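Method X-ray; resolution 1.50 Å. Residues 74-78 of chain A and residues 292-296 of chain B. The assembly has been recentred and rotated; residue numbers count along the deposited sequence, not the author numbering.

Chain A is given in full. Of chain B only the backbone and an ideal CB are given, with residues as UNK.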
# COMPACT_ATOMS: atom_id res chain seq x y z
N SER A 74 -17.33 7.93 11.97
CA SER A 74 -16.09 8.44 11.39
C SER A 74 -16.01 8.19 9.88
O SER A 74 -15.40 8.98 9.15
CB SER A 74 -14.88 7.81 12.08
OG SER A 74 -14.82 8.17 13.45
N LEU A 75 -16.61 7.10 9.43
CA LEU A 75 -16.58 6.72 8.02
C LEU A 75 -17.98 6.41 7.49
O LEU A 75 -18.82 5.88 8.21
CB LEU A 75 -15.71 5.47 7.81
CG LEU A 75 -14.26 5.49 8.30
CD1 LEU A 75 -13.69 4.08 8.19
CD2 LEU A 75 -13.42 6.48 7.49
N PRO A 76 -18.23 6.75 6.22
CA PRO A 76 -19.47 6.30 5.57
C PRO A 76 -19.55 4.78 5.54
O PRO A 76 -18.52 4.10 5.53
CB PRO A 76 -19.34 6.83 4.14
CG PRO A 76 -18.32 7.91 4.20
CD PRO A 76 -17.38 7.55 5.31
N ASN A 77 -20.76 4.26 5.52
CA ASN A 77 -20.95 2.83 5.45
C ASN A 77 -22.32 2.51 4.86
O ASN A 77 -23.34 2.77 5.50
CB ASN A 77 -20.80 2.21 6.84
CG ASN A 77 -20.95 0.70 6.82
OD1 ASN A 77 -21.79 0.17 6.11
ND2 ASN A 77 -20.12 0.01 7.60
N ALA A 78 -22.33 1.97 3.64
CA ALA A 78 -23.58 1.75 2.92
C ALA A 78 -24.44 0.64 3.52
O ALA A 78 -25.67 0.71 3.48
CB ALA A 78 -23.30 1.46 1.44
N UNK B 292 -9.16 4.05 1.00
CA UNK B 292 -10.33 4.64 0.34
C UNK B 292 -11.60 4.90 1.16
O UNK B 292 -12.47 5.62 0.68
CB UNK B 292 -10.72 3.72 -0.82
N UNK B 293 -11.74 4.32 2.36
CA UNK B 293 -13.01 4.43 3.11
C UNK B 293 -13.34 5.86 3.51
O UNK B 293 -14.51 6.20 3.64
CB UNK B 293 -12.95 3.56 4.37
N UNK B 294 -12.32 6.68 3.75
CA UNK B 294 -12.55 8.08 4.12
C UNK B 294 -12.59 8.92 2.85
O UNK B 294 -11.58 9.02 2.14
CB UNK B 294 -11.47 8.59 5.07
N UNK B 295 -13.75 9.51 2.53
CA UNK B 295 -13.88 10.24 1.26
C UNK B 295 -12.92 11.42 1.12
O UNK B 295 -12.70 11.89 0.00
CB UNK B 295 -15.32 10.75 1.11
N UNK B 296 -12.34 11.88 2.23
CA UNK B 296 -11.41 13.01 2.18
C UNK B 296 -9.97 12.57 1.99
O UNK B 296 -9.07 13.40 1.96
CB UNK B 296 -11.52 13.84 3.46

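Position 292 lies beyond the reach of chain A: nothing of the other stretch comes within 5.5 Å of its ideal CB, so chain A places no demand on it and many side chains would serve. The residue is Ser B292, with chi1 in the p well and its hydroxyl hydrogen-bonded elsewhere in the structure.

Position 293 is the one with most at stake. Its CA-to-CB bond points sideways, yet the ideal CB sits 3.9 Å from Leu A75 CD1, and farther along chain A lie the carbonyl oxygen of Pro A76, an unpaired acceptor as far as the visible atoms tell, and the amide of Asn A77. A short apolar residue could pack against the leucine but could not itself donate to the carbonyl. A long side chain with a donor at its tip, lysine, arginine or perhaps glutamine, could do both. The residue is Arg B293, whose end comes nearer to chain A than its first bond suggests. NH2 donates a hydrogen bond to Pro A76 O, 2.9 Å away with an N-H...acceptor angle of 154°, and the carbonyl meets the guanidinium at its edge, near the plane where the N-H bonds point. Leu A75 CD1 lies over one face, where the flat group has no hydrogens to offer and tolerates an apolar neighbour. A water ties the arrangement together: it accepts from Arg B293 NE at 2.7 Å and donates to Pro A76 O at 2.7 Å and to Arg B293 O at 2.8 Å. The chi2 of Arg B293 is -94°, between wells.

At position 294 the CA-to-CB bond again runs sideways, and the ideal CB is 3.8 Å from Leu A75 CD2. Chain A therefore offers a methyl group to the first carbon, which alanine, a larger apolar residue or a polar one directed elsewhere could all accept. Asp B294 packs its CB against Leu A75 CD2 at 3.8 Å, while its carboxylate serves its own chain: OD1 accepts a hydrogen bond from the backbone N of position 296 at 2.8 Å, bracing the turn.

Position 295 has phi near -61°, compatible with proline, and its ideal CB is 5.2 Å from Pro A76 CG. A modest apolar group would suit this neighbour. Pro B295 provides one, its CD meeting Pro A76 CD at 3.7 Å in an apolar ring-to-ring contact.

Position 296 is again out of reach, so chain A does not choose its side chain. Ala B296 contributes its backbone N to the bond with Asp B294.

Chain B, residues 292-296: SRDPA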
# COMPACT_ATOMS: atom_id res chain seq x y z
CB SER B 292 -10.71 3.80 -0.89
OG SER B 292 -11.14 2.50 -0.49
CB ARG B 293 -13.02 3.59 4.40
CG ARG B 293 -13.08 2.07 4.25
CD ARG B 293 -14.48 1.43 4.29
NE ARG B 293 -15.51 2.03 5.17
CZ ARG B 293 -16.01 1.46 6.27
NH1 ARG B 293 -15.55 0.29 6.71
NH2 ARG B 293 -16.97 2.07 6.94
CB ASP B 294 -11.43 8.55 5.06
CG ASP B 294 -11.59 10.00 5.49
OD1 ASP B 294 -12.31 10.76 4.82
OD2 ASP B 294 -10.97 10.36 6.52
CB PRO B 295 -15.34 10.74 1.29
CG PRO B 295 -15.74 10.68 2.72
CD PRO B 295 -15.01 9.50 3.29
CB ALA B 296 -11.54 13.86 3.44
O HOH W 1 -16.45 4.15 3.78
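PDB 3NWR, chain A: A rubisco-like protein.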